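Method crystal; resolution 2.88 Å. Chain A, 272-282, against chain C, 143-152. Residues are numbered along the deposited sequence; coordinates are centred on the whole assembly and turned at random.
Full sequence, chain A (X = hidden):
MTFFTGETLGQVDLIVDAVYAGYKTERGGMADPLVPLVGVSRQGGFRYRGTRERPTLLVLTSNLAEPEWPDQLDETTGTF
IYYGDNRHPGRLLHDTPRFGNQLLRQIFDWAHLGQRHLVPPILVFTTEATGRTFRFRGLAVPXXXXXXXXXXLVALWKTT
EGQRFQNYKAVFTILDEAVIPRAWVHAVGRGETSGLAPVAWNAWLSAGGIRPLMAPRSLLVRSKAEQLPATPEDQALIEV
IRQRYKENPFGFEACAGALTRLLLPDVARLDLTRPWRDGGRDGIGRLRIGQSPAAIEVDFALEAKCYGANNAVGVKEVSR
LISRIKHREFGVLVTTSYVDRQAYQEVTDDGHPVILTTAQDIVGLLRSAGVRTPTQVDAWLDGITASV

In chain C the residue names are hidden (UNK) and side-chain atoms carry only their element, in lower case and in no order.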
# COMPACT_ATOMS: atom_id res chain seq x y z
N LEU A 272 -5.95 -1.13 19.21
CA LEU A 272 -5.06 -0.30 20.03
C LEU A 272 -4.98 -0.79 21.47
O LEU A 272 -4.10 -0.37 22.22
CB LEU A 272 -5.51 1.16 19.98
CG LEU A 272 -5.34 1.78 18.59
CD1 LEU A 272 -5.56 3.28 18.63
CD2 LEU A 272 -3.96 1.45 18.04
N THR A 273 -5.89 -1.68 21.84
CA THR A 273 -6.02 -2.14 23.21
C THR A 273 -5.51 -3.57 23.39
O THR A 273 -6.29 -4.53 23.41
CB THR A 273 -7.49 -2.05 23.68
OG1 THR A 273 -8.29 -2.97 22.94
CG2 THR A 273 -8.01 -0.65 23.44
N ARG A 274 -4.20 -3.70 23.55
CA ARG A 274 -3.54 -4.99 23.72
C ARG A 274 -2.42 -4.89 24.75
O ARG A 274 -1.34 -4.41 24.44
CB ARG A 274 -2.96 -5.49 22.39
CG ARG A 274 -4.00 -5.89 21.37
CD ARG A 274 -3.37 -6.01 19.99
NE ARG A 274 -2.16 -6.84 19.97
CZ ARG A 274 -2.17 -8.17 19.92
NH1 ARG A 274 -3.33 -8.82 19.91
NH2 ARG A 274 -1.03 -8.84 19.89
N PRO A 275 -2.68 -5.34 25.98
CA PRO A 275 -1.69 -5.34 27.07
C PRO A 275 -0.38 -6.01 26.65
O PRO A 275 -0.39 -7.12 26.13
CB PRO A 275 -2.38 -6.17 28.15
CG PRO A 275 -3.83 -5.98 27.90
CD PRO A 275 -3.97 -5.92 26.41
N TRP A 276 0.73 -5.31 26.87
CA TRP A 276 2.04 -5.86 26.54
C TRP A 276 2.89 -6.06 27.80
O TRP A 276 2.54 -5.60 28.89
CB TRP A 276 2.75 -4.96 25.53
CG TRP A 276 3.76 -5.68 24.70
CD1 TRP A 276 3.53 -6.72 23.85
CD2 TRP A 276 5.16 -5.41 24.64
NE1 TRP A 276 4.71 -7.12 23.27
CE2 TRP A 276 5.72 -6.33 23.73
CE3 TRP A 276 6.00 -4.47 25.26
CZ2 TRP A 276 7.09 -6.34 23.44
CZ3 TRP A 276 7.35 -4.49 24.97
CH2 TRP A 276 7.88 -5.42 24.06
N ARG A 277 4.02 -6.74 27.63
CA ARG A 277 4.84 -7.19 28.76
C ARG A 277 5.40 -6.09 29.67
O ARG A 277 5.57 -6.31 30.86
CB ARG A 277 5.97 -8.10 28.26
CG ARG A 277 7.09 -7.39 27.51
CD ARG A 277 8.02 -8.36 26.79
NE ARG A 277 9.18 -7.68 26.23
CZ ARG A 277 10.02 -8.22 25.35
NH1 ARG A 277 9.82 -9.46 24.93
NH2 ARG A 277 11.06 -7.53 24.90
N ASP A 278 5.67 -4.90 29.12
CA ASP A 278 6.25 -3.84 29.94
C ASP A 278 5.22 -2.97 30.66
O ASP A 278 5.55 -1.92 31.21
CB ASP A 278 7.23 -2.97 29.14
CG ASP A 278 6.57 -2.21 27.99
OD1 ASP A 278 5.33 -2.24 27.86
OD2 ASP A 278 7.31 -1.57 27.22
N GLY A 279 3.96 -3.40 30.65
CA GLY A 279 2.90 -2.65 31.29
C GLY A 279 2.20 -1.70 30.34
O GLY A 279 1.11 -1.21 30.63
N GLY A 280 2.83 -1.45 29.20
CA GLY A 280 2.24 -0.62 28.17
C GLY A 280 1.31 -1.42 27.28
O GLY A 280 0.97 -2.57 27.60
N ARG A 281 0.89 -0.83 26.17
CA ARG A 281 0.06 -1.54 25.21
C ARG A 281 0.83 -1.89 23.93
O ARG A 281 1.84 -1.26 23.60
CB ARG A 281 -1.21 -0.74 24.90
CG ARG A 281 -2.22 -0.74 26.03
CD ARG A 281 -2.52 0.68 26.51
NE ARG A 281 -3.91 1.05 26.27
CZ ARG A 281 -4.31 1.81 25.25
NH1 ARG A 281 -3.43 2.27 24.37
NH2 ARG A 281 -5.59 2.10 25.11
N ASP A 282 0.35 -2.91 23.23
CA ASP A 282 0.91 -3.35 21.96
C ASP A 282 -0.09 -3.09 20.84
O ASP A 282 -0.81 -4.00 20.42
CB ASP A 282 1.25 -4.84 22.02
CG ASP A 282 1.70 -5.39 20.69
OD1 ASP A 282 2.32 -4.63 19.91
OD2 ASP A 282 1.41 -6.58 20.41
N UNK C 143 -11.59 -7.42 32.60
CA UNK C 143 -10.77 -6.23 32.49
C UNK C 143 -9.29 -6.48 32.64
O UNK C 143 -8.84 -7.62 32.75
N UNK C 144 -8.52 -5.39 32.63
CA UNK C 144 -7.07 -5.46 32.75
C UNK C 144 -6.53 -4.20 33.41
O UNK C 144 -7.10 -3.11 33.25
o UNK C 144 -5.02 -5.60 31.44
c UNK C 144 -6.44 -5.62 31.36
N UNK C 145 -5.44 -4.33 34.18
CA UNK C 145 -4.80 -3.15 34.78
C UNK C 145 -4.19 -2.20 33.74
O UNK C 145 -3.86 -1.06 34.07
c UNK C 145 -3.56 -5.16 35.24
c UNK C 145 -3.72 -3.75 35.68
c UNK C 145 -4.88 -5.59 34.70
N UNK C 146 -4.05 -2.65 32.50
CA UNK C 146 -3.49 -1.79 31.45
C UNK C 146 -4.57 -1.11 30.60
O UNK C 146 -4.26 -0.24 29.78
c UNK C 146 -2.54 -2.58 30.57
N UNK C 147 -5.83 -1.50 30.80
CA UNK C 147 -6.93 -0.99 29.99
C UNK C 147 -7.96 -0.18 30.77
O UNK C 147 -8.29 -0.51 31.91
c UNK C 147 -6.85 -2.95 28.28
c UNK C 147 -7.65 -2.14 29.30
c UNK C 147 -7.72 -4.02 27.66
c UNK C 147 -6.27 -2.02 27.23
N UNK C 148 -8.48 0.86 30.13
CA UNK C 148 -9.60 1.63 30.67
C UNK C 148 -10.90 0.85 30.50
O UNK C 148 -10.92 -0.19 29.85
c UNK C 148 -9.69 2.97 29.97
N UNK C 149 -11.98 1.36 31.08
CA UNK C 149 -13.24 0.63 31.12
C UNK C 149 -13.88 0.44 29.75
O UNK C 149 -14.45 -0.61 29.46
c UNK C 149 -14.22 1.31 32.07
N UNK C 150 -13.79 1.46 28.91
CA UNK C 150 -14.37 1.40 27.57
C UNK C 150 -13.59 0.46 26.67
O UNK C 150 -14.09 -0.00 25.64
c UNK C 150 -15.35 3.70 27.67
o UNK C 150 -13.08 3.34 26.95
c UNK C 150 -14.40 2.78 26.92
N UNK C 151 -12.35 0.16 27.06
CA UNK C 151 -11.42 -0.58 26.23
C UNK C 151 -11.47 -2.10 26.42
O UNK C 151 -10.95 -2.84 25.58
c UNK C 151 -9.99 -0.08 26.45
c UNK C 151 -9.74 1.35 26.00
o UNK C 151 -7.71 1.25 27.25
o UNK C 151 -7.86 2.80 25.71
c UNK C 151 -8.34 1.83 26.34
N UNK C 152 -12.07 -2.57 27.51
CA UNK C 152 -11.96 -3.99 27.85
C UNK C 152 -13.06 -4.88 27.25
O UNK C 152 -12.93 -6.11 27.24
c UNK C 152 -12.93 -3.64 30.19
o UNK C 152 -14.08 -3.57 29.70
o UNK C 152 -12.67 -3.26 31.35
c UNK C 152 -11.79 -4.22 29.36

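Position 143 of chain C carries no side-chain atoms and lies out of reach of chain A. Its phi/psi of 106/-176 would jam a CB against the preceding carbonyl oxygen, and the residue is G143(C). Position 144 has one carbon followed by one oxygen. The oxygen lies 3.8 Å from P275(A) CG, a packing distance; this is S144(C), with chi1 in the t well.

At position 145 three carbons close a ring onto the backbone N and make no contact with the chain A stretch; this is P145(C). Position 146 has a single side-chain carbon, its CB, directed toward chain A and 4.3 Å from P275(A) CB and 3.9 Å from G279(A) O. It is A146(C). Its backbone N donates a hydrogen bond to S144(C) OG (3.3 Å), inside the type I turn that runs from S144(C) to position 147.

Position 147 has four carbons, forked at the second. CA-to-CB points sideways, but the end of the chain comes nearer, and one terminal methyl reaches T273(A) CB at 3.8 Å. A fork there, at the second carbon and not at the first, means leucine and not isoleucine: L147(C). That methyl is CD2, while L147(C) CG sits 4.3 Å from P275(A) CG.

Positions 148 and 149 each have one side-chain carbon and touch nothing on chain A; they are A148(C) and A149(C). Position 150 has one carbon bearing an oxygen and a carbon, a beta-branched hydroxyl side chain that also stays clear of chain A: T150(C).

Position 151 has three carbons, the third carrying two oxygens. Its CB packs 3.6 Å from T273(A) CG2, and one terminal oxygen approaches R281(A) NH2 to 2.5 Å. Three carbons ending in two oxygens make a glutamate, E151(C). Position 152 has two carbons, the second with two oxygens, and CA-to-CB points away from chain A; it is D152(C).

The contact joins a small apolar patch to one charged pair. P275(A) packs against A146(C) and L147(C), and T273(A) touches both L147(C) and E151(C), with CB 3.8 Å from L147(C) CD2 and CG2 3.6 Å from E151(C) CB. The salt bridge from R281(A) NH2 to E151(C) OE2, at 2.5 Å, is very short and meets the guanidinium at its edge, near its plane. The carboxylate is held from its own side as well, because A148(C) N donates to E151(C) OE1 (3.0 Å). No hydrogen bonds cross between the stretches; the contact consists of packing and the salt bridge, and buries 352 Å² over both sides.

Chain C (143-152) GSPALAATED
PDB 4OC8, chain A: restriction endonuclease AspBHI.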